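Local coordinates for protein cellulose hydrolase (Bacillus licheniformis, PDB 4YZT) that hydrolyses internal beta-1,4-glucosidic bonds of cellulose, acting as a family 5 endoglucanase with a barrel-shaped catalytic domain, at residues Ala43-Thr46 / Glu47-Asn51; Val97-Val100 / Thr101-Leu105; Ile144-Arg147 / Phe148-Lys151. All coordinates share one frame; numbering follows the deposited sequence.

How the contacts relate
Following the chain from the N terminus, contact 1 (43-51) shapes the long loop after barrel strand 34-36, on the way to helix 57-66, and lines the glucan pocket. Contact 2 (97-105) is the C-terminal part of helix 91-105, which connects strands 70-73 and 110-114. Contact 3 (144-151) ends helix 130-147 and turns toward strand 155-158. Each is one continuous stretch that ends before the next begins, so they run in series and none crosses another. Contacts 1 and 2 do not touch, their nearest atoms being about 5 Å apart. Contacts 2 and 3 do: Glu-98 pairs with Arg-147 and Lys-151, while Phe-148 packs on Glu-98 and Thr-101, tying together two helices of the barrel's outer layer.

Contact 1: residues Ala43-Thr46 / Glu47-Asn51; sequences AVPT and EGSWN. With BGC (beta-D-glucopyranose), chain B; BGC (beta-D-glucopyranose), chain C; EDO (1,2-ethanediol), chain D.
In the sugar-binding loop after barrel strand 34-36, Ala-43 and Val-44 pass beneath the indole of Trp-50. The CA of Ala-43 stands 3.7 Å from the centroid of the six-membered ring, a CH-pi contact over the face, and Ala-43 CB lies 3.6 Å from Trp-50 CD2. The small methyl lets the backbone come this close. Val-44 runs alongside, its CB 3.7 Å from Trp-50 CZ2. On the opposite indole face lies the chain B glucose of the bound cellotetraose, its O2 3.6 Å from Trp-50 CZ2, so the loop backs an aromatic sugar platform in the glycan pocket of this TIM-barrel hydrolase. His-117 meets the same indole. Behind the platform, a type II beta turn from Thr-46 to Ser-49 reverses the chain. Ser-49 N donates to Thr-46 O over 3.0 Å. With OG beside its own backbone N (chi1 -75°), Ser-49 turns its hydroxyl back to accept from Thr-46 N at 3.1 Å, so the turn is bridged twice. Gly-48 suits the third position, where positive phi would jam a CB against the preceding carbonyl. Glu-47 salt-bridges Arg-96 of helix 91-105 and accepts from Val-55 N, while Asn-51 OD1 accepts from Asn-39.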
ATOM      1  N   ALA A  43       5.472  10.010 -12.158  1.00 10.99           N
ATOM      2  CA  ALA A  43       5.926  11.197 -11.430  1.00 10.39           C
ATOM      3  C   ALA A  43       5.840  12.464 -12.276  1.00 12.48           C
ATOM      4  O   ALA A  43       5.767  12.414 -13.509  1.00 11.33           O
ATOM      5  CB  ALA A  43       7.364  11.003 -10.914  1.00  9.96           C
ATOM      6  N   VAL A  44       5.889  13.602 -11.589  1.00 11.78           N
ATOM      7  CA  VAL A  44       5.575  14.912 -12.164  1.00 13.29           C
ATOM      8  C   VAL A  44       6.684  15.907 -11.859  1.00 12.84           C
ATOM      9  O   VAL A  44       6.996  16.133 -10.688  1.00 14.76           O
ATOM     10  CB  VAL A  44       4.225  15.450 -11.594  1.00 13.99           C
ATOM     11  CG1 VAL A  44       3.980  16.895 -12.032  1.00 14.87           C
ATOM     12  CG2 VAL A  44       3.070  14.562 -12.006  1.00 12.63           C
ATOM     13  N   PRO A  45       7.265  16.533 -12.895  1.00 12.11           N
ATOM     14  CA  PRO A  45       6.844  16.493 -14.309  1.00 13.54           C
ATOM     15  C   PRO A  45       7.317  15.277 -15.117  1.00 14.45           C
ATOM     16  O   PRO A  45       6.793  15.039 -16.210  1.00 16.16           O
ATOM     17  CB  PRO A  45       7.465  17.776 -14.887  1.00 13.15           C
ATOM     18  CG  PRO A  45       8.704  17.990 -14.042  1.00 14.83           C
ATOM     19  CD  PRO A  45       8.307  17.551 -12.655  1.00 13.44           C
ATOM     20  N   THR A  46       8.286  14.524 -14.617  1.00 13.29           N
ATOM     21  CA  THR A  46       8.802  13.424 -15.410  1.00 13.11           C
ATOM     22  C   THR A  46       9.330  12.278 -14.547  1.00 14.10           C
ATOM     23  O   THR A  46       9.348  12.357 -13.311  1.00 12.02           O
ATOM     24  CB  THR A  46       9.911  13.916 -16.378  1.00 12.97           C
ATOM     25  OG1 THR A  46      10.205  12.886 -17.335  1.00 15.99           O
ATOM     26  CG2 THR A  46      11.186  14.311 -15.626  1.00 16.76           C
ATOM     27  N   GLU A  47       9.713  11.190 -15.208  1.00 12.34           N
ATOM     28  CA  GLU A  47      10.266  10.040 -14.526  1.00 12.25           C
ATOM     29  C   GLU A  47      11.515  10.453 -13.766  1.00 13.72           C
ATOM     30  O   GLU A  47      12.437  11.037 -14.343  1.00 15.72           O
ATOM     31  CB  GLU A  47      10.595   8.923 -15.520  1.00 15.28           C
ATOM     32  CG  GLU A  47      11.008   7.603 -14.858  1.00 14.67           C
ATOM     33  CD  GLU A  47      11.529   6.559 -15.855  1.00 17.63           C
ATOM     34  OE1 GLU A  47      11.762   6.895 -17.035  1.00 14.78           O
ATOM     35  OE2 GLU A  47      11.715   5.390 -15.449  1.00 17.49           O
ATOM     36  N   GLY A  48      11.526  10.163 -12.470  1.00 13.49           N
ATOM     37  CA  GLY A  48      12.651  10.487 -11.617  1.00 13.83           C
ATOM     38  C   GLY A  48      12.438  11.770 -10.834  1.00 14.88           C
ATOM     39  O   GLY A  48      13.293  12.165 -10.033  1.00 14.72           O
ATOM     40  N   SER A  49      11.311  12.440 -11.071  1.00 14.29           N
ATOM     41  CA  SER A  49      11.055  13.723 -10.403  1.00 12.83           C
ATOM     42  C   SER A  49      10.704  13.548  -8.924  1.00 13.62           C
ATOM     43  O   SER A  49      10.889  14.468  -8.117  1.00 13.50           O
ATOM     44  CB  SER A  49       9.920  14.488 -11.100  1.00 14.34           C
ATOM     45  OG  SER A  49      10.346  15.051 -12.329  1.00 13.78           O
ATOM     46  N   TRP A  50      10.185  12.374  -8.577  1.00 11.73           N
ATOM     47  CA  TRP A  50       9.815  12.090  -7.199  1.00 13.40           C
ATOM     48  C   TRP A  50      10.879  11.207  -6.505  1.00 13.23           C
ATOM     49  O   TRP A  50      12.080  11.413  -6.699  1.00 15.47           O
ATOM     50  CB  TRP A  50       8.419  11.459  -7.150  1.00 13.22           C
ATOM     51  CG  TRP A  50       7.313  12.462  -7.545  1.00 12.12           C
ATOM     52  CD1 TRP A  50       7.456  13.810  -7.707  1.00 15.37           C
ATOM     53  CD2 TRP A  50       5.926  12.172  -7.807  1.00 10.25           C
ATOM     54  NE1 TRP A  50       6.243  14.383  -8.052  1.00 13.99           N
ATOM     55  CE2 TRP A  50       5.293  13.397  -8.122  1.00 13.63           C
ATOM     56  CE3 TRP A  50       5.165  10.996  -7.819  1.00 10.39           C
ATOM     57  CZ2 TRP A  50       3.926  13.478  -8.432  1.00 12.62           C
ATOM     58  CZ3 TRP A  50       3.803  11.080  -8.122  1.00 11.00           C
ATOM     59  CH2 TRP A  50       3.204  12.311  -8.433  1.00 11.20           C
ATOM     60  N   ASN A  51      10.449  10.250  -5.692  1.00 12.30           N
ATOM     61  CA  ASN A  51      11.377   9.542  -4.793  1.00 13.62           C
ATOM     62  C   ASN A  51      12.142   8.366  -5.416  1.00 16.47           C
ATOM     63  O   ASN A  51      13.081   7.855  -4.804  1.00 18.04           O
ATOM     64  CB  ASN A  51      10.609   9.029  -3.569  1.00 13.61           C
ATOM     65  CG  ASN A  51       9.465   8.098  -3.956  1.00 14.37           C
ATOM     66  OD1 ASN A  51       8.514   8.513  -4.627  1.00 16.72           O
ATOM     67  ND2 ASN A  51       9.553   6.835  -3.537  1.00 13.38           N
TER
HETATM   68  C2  BGC B   3       4.472  13.129  -3.951  1.00 21.48           C
HETATM   69  C3  BGC B   3       5.915  13.373  -4.291  1.00 21.18           C
HETATM   70  C4  BGC B   3       6.850  12.654  -3.391  1.00 21.10           C
HETATM   71  C5  BGC B   3       6.479  11.204  -3.301  1.00 20.56           C
HETATM   72  C6  BGC B   3       7.331  10.546  -2.269  1.00 23.85           C
HETATM   73  C1  BGC B   3       4.176  11.661  -3.953  1.00 17.70           C
HETATM   74  O2  BGC B   3       3.589  13.789  -4.874  1.00 22.41           O
HETATM   75  O3  BGC B   3       6.172  14.794  -4.229  1.00 22.24           O
HETATM   76  O4  BGC B   3       8.225  12.628  -3.899  1.00 23.79           O
HETATM   77  O5  BGC B   3       5.051  11.024  -2.964  1.00 18.24           O
HETATM   78  O6  BGC B   3       6.986  11.078  -1.016  1.00 29.48           O
HETATM   79  C2  BGC C   4      10.416  13.387  -3.311  1.00 25.45           C
HETATM   80  C3  BGC C   4      11.222  14.556  -3.048  1.00 28.80           C
HETATM   81  C4  BGC C   4      11.088  15.590  -4.111  1.00 29.49           C
HETATM   82  C5  BGC C   4       9.615  15.994  -4.367  1.00 27.57           C
HETATM   83  C6  BGC C   4       9.515  16.805  -5.527  1.00 26.39           C
HETATM   84  C1  BGC C   4       8.989  13.748  -3.514  1.00 26.34           C
HETATM   85  O2  BGC C   4      10.559  12.406  -2.181  1.00 23.76           O
HETATM   86  O3  BGC C   4      12.651  14.166  -2.958  1.00 30.68           O
HETATM   87  O4  BGC C   4      11.827  16.767  -3.754  1.00 29.85           O
HETATM   88  O5  BGC C   4       8.846  14.727  -4.610  1.00 26.17           O
HETATM   89  O6  BGC C   4       8.204  16.728  -5.981  1.00 27.15           O
HETATM   90  C1  EDO D 802       8.540  18.908  -9.252  1.00 23.00           C
HETATM   91  O1  EDO D 802       8.374  17.539  -8.861  1.00 19.79           O
HETATM   92  C2  EDO D 802       9.276  19.663  -8.147  1.00 23.06           C
HETATM   93  O2  EDO D 802      10.524  19.010  -7.865  1.00 25.31           O

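Contact 2: residues Val97-Val100 / Thr101-Leu105; sequences VEEV and TDWAL
Val-97 O is gripped by two donors of one residue, Thr-101: the backbone N at 2.9 Å and the hydroxyl OG1 at 2.8 Å. They arrive from opposite faces of the carbonyl plane, the hydroxyl well above it. Placing OG1 beside the backbone N (chi1 -59°) folds the hydroxyl back over the preceding turn. Threonine therefore suits a buried helix position: its polar group is satisfied by the helix itself, while its side chain still packs on Leu-113 and Leu-155.

On another side of the helix, Glu-99 lies along Trp-103, both pointing the same way. Glu-99 CG sits over the indole face, 3.8 Å from the centroid of the six-membered ring, as a CH-pi contact; the carboxylate plane is only 15° from that of the ring, so acid and indole run nearly flat against each other. A glutamate serves here because its CG methylene lies over the aromatic face and its carboxylate reaches a salt bridge with Arg-96. Val-100 adds a looser apolar contact, CG2 to Trp-103 CE3 at 4.3 Å.

Glu-98 and Asp-102 bring like charges together, OE2 and OD2 being 3.7 Å apart with their carboxylate planes turned by 66°. A water donates to Asp-102 OD2 and, weakly, to Glu-98 OE2. Lys-151 forms salt bridges with both acids and Arg-147 with Glu-98, which probably offsets the repulsion.

Backbone bonds from each residue to the fourth before it run through the segment. Valine and alanine inside with charged residues outside give the two-sidedness typical of a TIM-barrel helix; helix 91-105 is the crossover of the beta-alpha-beta unit between strands 70-73 and 110-114.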
ATOM      1  N   VAL A  97       8.717   4.985 -22.630  1.00 14.18           N
ATOM      2  CA  VAL A  97       7.591   4.199 -22.135  1.00 14.41           C
ATOM      3  C   VAL A  97       7.589   2.826 -22.811  1.00 14.35           C
ATOM      4  O   VAL A  97       7.348   1.810 -22.153  1.00 15.38           O
ATOM      5  CB  VAL A  97       6.231   4.904 -22.366  1.00 13.55           C
ATOM      6  CG1 VAL A  97       5.079   3.992 -21.943  1.00 14.05           C
ATOM      7  CG2 VAL A  97       6.162   6.226 -21.584  1.00 11.69           C
ATOM      8  N   GLU A  98       7.893   2.785 -24.110  1.00 13.05           N
ATOM      9  CA  GLU A  98       7.959   1.499 -24.819  1.00 15.20           C
ATOM     10  C   GLU A  98       9.097   0.633 -24.281  1.00 14.28           C
ATOM     11  O   GLU A  98       8.933  -0.573 -24.093  1.00 13.68           O
ATOM     12  CB  GLU A  98       8.129   1.681 -26.334  1.00 15.20           C
ATOM     13  CG  GLU A  98       8.141   0.331 -27.048  1.00 16.49           C
ATOM     14  CD  GLU A  98       8.231   0.396 -28.563  1.00 19.56           C
ATOM     15  OE1 GLU A  98       8.420   1.494 -29.135  1.00 18.94           O
ATOM     16  OE2 GLU A  98       8.146  -0.694 -29.177  1.00 21.04           O
ATOM     17  N   GLU A  99      10.252   1.248 -24.037  1.00 13.88           N
ATOM     18  CA  GLU A  99      11.397   0.519 -23.464  1.00 14.12           C
ATOM     19  C   GLU A  99      11.027  -0.157 -22.143  1.00 16.02           C
ATOM     20  O   GLU A  99      11.280  -1.352 -21.953  1.00 13.51           O
ATOM     21  CB  GLU A  99      12.585   1.468 -23.256  1.00 15.88           C
ATOM     22  CG  GLU A  99      13.753   0.844 -22.494  1.00 15.68           C
ATOM     23  CD  GLU A  99      14.983   1.727 -22.493  1.00 18.54           C
ATOM     24  OE1 GLU A  99      14.957   2.805 -21.861  1.00 22.04           O
ATOM     25  OE2 GLU A  99      15.973   1.348 -23.144  1.00 18.65           O
ATOM     26  N   VAL A 100      10.411   0.602 -21.238  1.00 14.14           N
ATOM     27  CA  VAL A 100      10.045   0.058 -19.936  1.00 12.12           C
ATOM     28  C   VAL A 100       8.937  -0.982 -20.095  1.00 13.04           C
ATOM     29  O   VAL A 100       8.980  -2.028 -19.466  1.00 11.94           O
ATOM     30  CB  VAL A 100       9.611   1.175 -18.947  1.00 11.57           C
ATOM     31  CG1 VAL A 100       9.008   0.591 -17.684  1.00 11.61           C
ATOM     32  CG2 VAL A 100      10.795   2.061 -18.606  1.00 13.31           C
ATOM     33  N   THR A 101       7.968  -0.716 -20.965  1.00 14.07           N
ATOM     34  CA  THR A 101       6.886  -1.674 -21.166  1.00 13.76           C
ATOM     35  C   THR A 101       7.447  -2.985 -21.732  1.00 12.86           C
ATOM     36  O   THR A 101       7.043  -4.069 -21.305  1.00 11.94           O
ATOM     37  CB  THR A 101       5.783  -1.124 -22.102  1.00 15.30           C
ATOM     38  OG1 THR A 101       5.236   0.075 -21.543  1.00 18.10           O
ATOM     39  CG2 THR A 101       4.652  -2.126 -22.227  1.00 16.28           C
ATOM     40  N   ASP A 102       8.380  -2.886 -22.676  1.00 14.23           N
ATOM     41  CA  ASP A 102       8.982  -4.080 -23.286  1.00 15.31           C
ATOM     42  C   ASP A 102       9.757  -4.910 -22.261  1.00 14.60           C
ATOM     43  O   ASP A 102       9.668  -6.138 -22.255  1.00 15.32           O
ATOM     44  CB  ASP A 102       9.909  -3.695 -24.443  1.00 15.16           C
ATOM     45  CG  ASP A 102       9.158  -3.468 -25.749  1.00 18.62           C
ATOM     46  OD1 ASP A 102       7.978  -3.870 -25.851  1.00 18.91           O
ATOM     47  OD2 ASP A 102       9.756  -2.892 -26.682  1.00 17.70           O
ATOM     48  N   TRP A 103      10.507  -4.239 -21.391  1.00 13.27           N
ATOM     49  CA  TRP A 103      11.219  -4.928 -20.315  1.00 15.12           C
ATOM     50  C   TRP A 103      10.291  -5.819 -19.493  1.00 13.69           C
ATOM     51  O   TRP A 103      10.635  -6.970 -19.171  1.00 14.54           O
ATOM     52  CB  TRP A 103      11.923  -3.912 -19.400  1.00 14.69           C
ATOM     53  CG  TRP A 103      13.188  -3.353 -19.980  1.00 15.57           C
ATOM     54  CD1 TRP A 103      13.919  -3.861 -21.024  1.00 16.72           C
ATOM     55  CD2 TRP A 103      13.874  -2.169 -19.550  1.00 15.80           C
ATOM     56  NE1 TRP A 103      15.026  -3.071 -21.258  1.00 17.84           N
ATOM     57  CE2 TRP A 103      15.012  -2.019 -20.375  1.00 19.21           C
ATOM     58  CE3 TRP A 103      13.635  -1.224 -18.552  1.00 16.02           C
ATOM     59  CZ2 TRP A 103      15.906  -0.957 -20.224  1.00 18.58           C
ATOM     60  CZ3 TRP A 103      14.518  -0.178 -18.403  1.00 17.32           C
ATOM     61  CH2 TRP A 103      15.640  -0.050 -19.233  1.00 14.64           C
ATOM     62  N   ALA A 104       9.111  -5.297 -19.160  1.00 12.43           N
ATOM     63  CA  ALA A 104       8.157  -6.061 -18.374  1.00 12.33           C
ATOM     64  C   ALA A 104       7.610  -7.209 -19.220  1.00 13.55           C
ATOM     65  O   ALA A 104       7.534  -8.355 -18.766  1.00 14.04           O
ATOM     66  CB  ALA A 104       7.023  -5.160 -17.879  1.00 13.34           C
ATOM     67  N   LEU A 105       7.231  -6.904 -20.460  1.00 12.19           N
ATOM     68  CA  LEU A 105       6.631  -7.936 -21.302  1.00 14.05           C
ATOM     69  C   LEU A 105       7.608  -9.069 -21.589  1.00 14.90           C
ATOM     70  O   LEU A 105       7.216 -10.241 -21.679  1.00 13.56           O
ATOM     71  CB  LEU A 105       6.141  -7.343 -22.623  1.00 14.18           C
ATOM     72  CG  LEU A 105       4.882  -6.489 -22.543  1.00 14.66           C
ATOM     73  CD1 LEU A 105       4.680  -5.774 -23.879  1.00 14.53           C
ATOM     74  CD2 LEU A 105       3.683  -7.366 -22.219  1.00 13.21           C
TER
HETATM   75  O   HOH W   1      10.327  -3.216 -29.050  1.00 27.20           O

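Contact 3: residues Ile144-Arg147 / Phe148-Lys151; sequences IAER and FKNK
Phe-148 crosses both Ile-144 and Arg-147 at a slant, meeting both along the CD2-CE2 side of its ring. Ile-144 presents CG2 to Phe-148 CD2 at 4.1 Å, and its carbonyl oxygen lies at the ring edge, in the ring plane, 3.4 Å from CD2. Arg-147 approaches with its aliphatic part: CG is 3.8 Å from Phe-148 CE2, an off-centre CH-pi contact. Bends at chi2 (57°) and chi3 (82°) then carry the guanidinium away to Glu-98 and Asn-95. Arginine thus offers methylenes to the phenyl and charge to the neighbouring helix. Phe-148 is the first residue to leave helical backbone angles after helix 130-147, an outer helix of the TIM barrel, yet its N still donates to Ile-144 O at 3.2 Å. Its large apolar ring suits a buried place packed against Thr-101, Leu-113 and Leu-155, between helix 91-105 and the barrel strands. A type I beta turn from Phe-148 to Lys-151 then redirects the chain, and a water bridges Arg-147 O and Asn-150 N. At the outer side Lys-149, fully extended, reaches Thr-185 O, and a second water, its oxygen 3.0 Å from Lys-149 NZ, accepts from that NZ and may donate to Glu-146 OE1.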
ATOM      1  N   ILE A 144      -1.108   6.513 -28.229  1.00 13.72           N
ATOM      2  CA  ILE A 144      -0.680   5.391 -27.400  1.00 13.15           C
ATOM      3  C   ILE A 144      -1.120   4.070 -28.043  1.00 14.99           C
ATOM      4  O   ILE A 144      -0.329   3.135 -28.162  1.00 13.82           O
ATOM      5  CB  ILE A 144      -1.233   5.504 -25.970  1.00 12.37           C
ATOM      6  CG1 ILE A 144      -0.806   6.835 -25.349  1.00 12.25           C
ATOM      7  CG2 ILE A 144      -0.740   4.348 -25.092  1.00 13.06           C
ATOM      8  CD1 ILE A 144      -1.392   7.074 -23.953  1.00 15.07           C
ATOM      9  N   ALA A 145      -2.376   3.997 -28.473  1.00 15.04           N
ATOM     10  CA  ALA A 145      -2.895   2.768 -29.078  1.00 16.89           C
ATOM     11  C   ALA A 145      -2.093   2.338 -30.302  1.00 17.83           C
ATOM     12  O   ALA A 145      -1.821   1.142 -30.502  1.00 15.70           O
ATOM     13  CB  ALA A 145      -4.362   2.946 -29.455  1.00 16.60           C
ATOM     14  N   GLU A 146      -1.727   3.312 -31.131  1.00 18.37           N
ATOM     15  CA  GLU A 146      -1.003   3.022 -32.362  1.00 19.65           C
ATOM     16  C   GLU A 146       0.407   2.496 -32.074  1.00 18.17           C
ATOM     17  O   GLU A 146       0.844   1.526 -32.697  1.00 18.41           O
ATOM     18  CB  GLU A 146      -0.917   4.265 -33.253  1.00 21.69           C
ATOM     19  CG  GLU A 146      -2.218   4.691 -33.912  1.00 26.51           C
ATOM     20  CD  GLU A 146      -2.602   3.859 -35.119  1.00 35.30           C
ATOM     21  OE1 GLU A 146      -1.815   2.984 -35.542  1.00 36.19           O
ATOM     22  OE2 GLU A 146      -3.703   4.099 -35.668  1.00 40.99           O
ATOM     23  N   ARG A 147       1.115   3.135 -31.144  1.00 15.35           N
ATOM     24  CA  ARG A 147       2.471   2.708 -30.798  1.00 15.32           C
ATOM     25  C   ARG A 147       2.492   1.269 -30.277  1.00 14.98           C
ATOM     26  O   ARG A 147       3.367   0.490 -30.627  1.00 15.36           O
ATOM     27  CB  ARG A 147       3.089   3.647 -29.751  1.00 15.14           C
ATOM     28  CG  ARG A 147       4.494   3.234 -29.275  1.00 15.53           C
ATOM     29  CD  ARG A 147       5.501   3.105 -30.435  1.00 17.83           C
ATOM     30  NE  ARG A 147       6.064   4.398 -30.819  1.00 20.69           N
ATOM     31  CZ  ARG A 147       7.251   4.844 -30.420  1.00 20.21           C
ATOM     32  NH1 ARG A 147       8.021   4.094 -29.643  1.00 19.86           N
ATOM     33  NH2 ARG A 147       7.671   6.033 -30.804  1.00 19.81           N
ATOM     34  N   PHE A 148       1.515   0.918 -29.445  1.00 14.33           N
ATOM     35  CA  PHE A 148       1.516  -0.376 -28.768  1.00 13.98           C
ATOM     36  C   PHE A 148       0.560  -1.386 -29.413  1.00 17.54           C
ATOM     37  O   PHE A 148       0.289  -2.444 -28.851  1.00 17.08           O
ATOM     38  CB  PHE A 148       1.173  -0.167 -27.283  1.00 13.09           C
ATOM     39  CG  PHE A 148       2.262   0.543 -26.517  1.00 16.82           C
ATOM     40  CD1 PHE A 148       3.280  -0.185 -25.906  1.00 17.06           C
ATOM     41  CD2 PHE A 148       2.283   1.933 -26.425  1.00 17.08           C
ATOM     42  CE1 PHE A 148       4.305   0.463 -25.193  1.00 16.40           C
ATOM     43  CE2 PHE A 148       3.299   2.587 -25.718  1.00 17.12           C
ATOM     44  CZ  PHE A 148       4.318   1.845 -25.108  1.00 16.27           C
ATOM     45  N   LYS A 149       0.082  -1.055 -30.606  1.00 14.95           N
ATOM     46  CA  LYS A 149      -0.898  -1.873 -31.329  1.00 15.39           C
ATOM     47  C   LYS A 149      -0.495  -3.351 -31.517  1.00 18.49           C
ATOM     48  O   LYS A 149      -1.331  -4.256 -31.421  1.00 18.05           O
ATOM     49  CB  LYS A 149      -1.162  -1.240 -32.696  1.00 16.43           C
ATOM     50  CG  LYS A 149      -2.033  -2.085 -33.618  1.00 19.83           C
ATOM     51  CD  LYS A 149      -2.345  -1.363 -34.927  1.00 21.26           C
ATOM     52  CE  LYS A 149      -3.099  -2.282 -35.878  1.00 25.61           C
ATOM     53  NZ  LYS A 149      -3.502  -1.602 -37.150  1.00 28.40           N
ATOM     54  N   ASN A 150       0.791  -3.584 -31.766  1.00 17.97           N
ATOM     55  CA  ASN A 150       1.277  -4.897 -32.169  1.00 17.63           C
ATOM     56  C   ASN A 150       1.906  -5.709 -31.056  1.00 18.05           C
ATOM     57  O   ASN A 150       2.443  -6.802 -31.301  1.00 18.86           O
ATOM     58  CB  ASN A 150       2.278  -4.726 -33.306  1.00 18.49           C
ATOM     59  CG  ASN A 150       1.637  -4.121 -34.523  1.00 22.53           C
ATOM     60  OD1 ASN A 150       0.553  -4.545 -34.936  1.00 23.08           O
ATOM     61  ND2 ASN A 150       2.272  -3.099 -35.086  1.00 25.10           N
ATOM     62  N   LYS A 151       1.847  -5.174 -29.835  1.00 15.52           N
ATOM     63  CA  LYS A 151       2.340  -5.876 -28.661  1.00 16.47           C
ATOM     64  C   LYS A 151       1.469  -7.083 -28.330  1.00 19.73           C
ATOM     65  O   LYS A 151       0.278  -7.113 -28.669  1.00 18.92           O
ATOM     66  CB  LYS A 151       2.395  -4.932 -27.466  1.00 14.55           C
ATOM     67  CG  LYS A 151       3.269  -3.689 -27.694  1.00 13.97           C
ATOM     68  CD  LYS A 151       4.744  -4.074 -27.926  1.00 14.47           C
ATOM     69  CE  LYS A 151       5.584  -2.810 -28.181  1.00 16.18           C
ATOM     70  NZ  LYS A 151       7.034  -3.098 -28.443  1.00 17.65           N
TER
HETATM   71  O   HOH W   2      -3.633   1.442 -37.023  1.00 41.59           O
HETATM   72  O   HOH W   3       3.185  -2.304 -30.979  1.00 16.40           O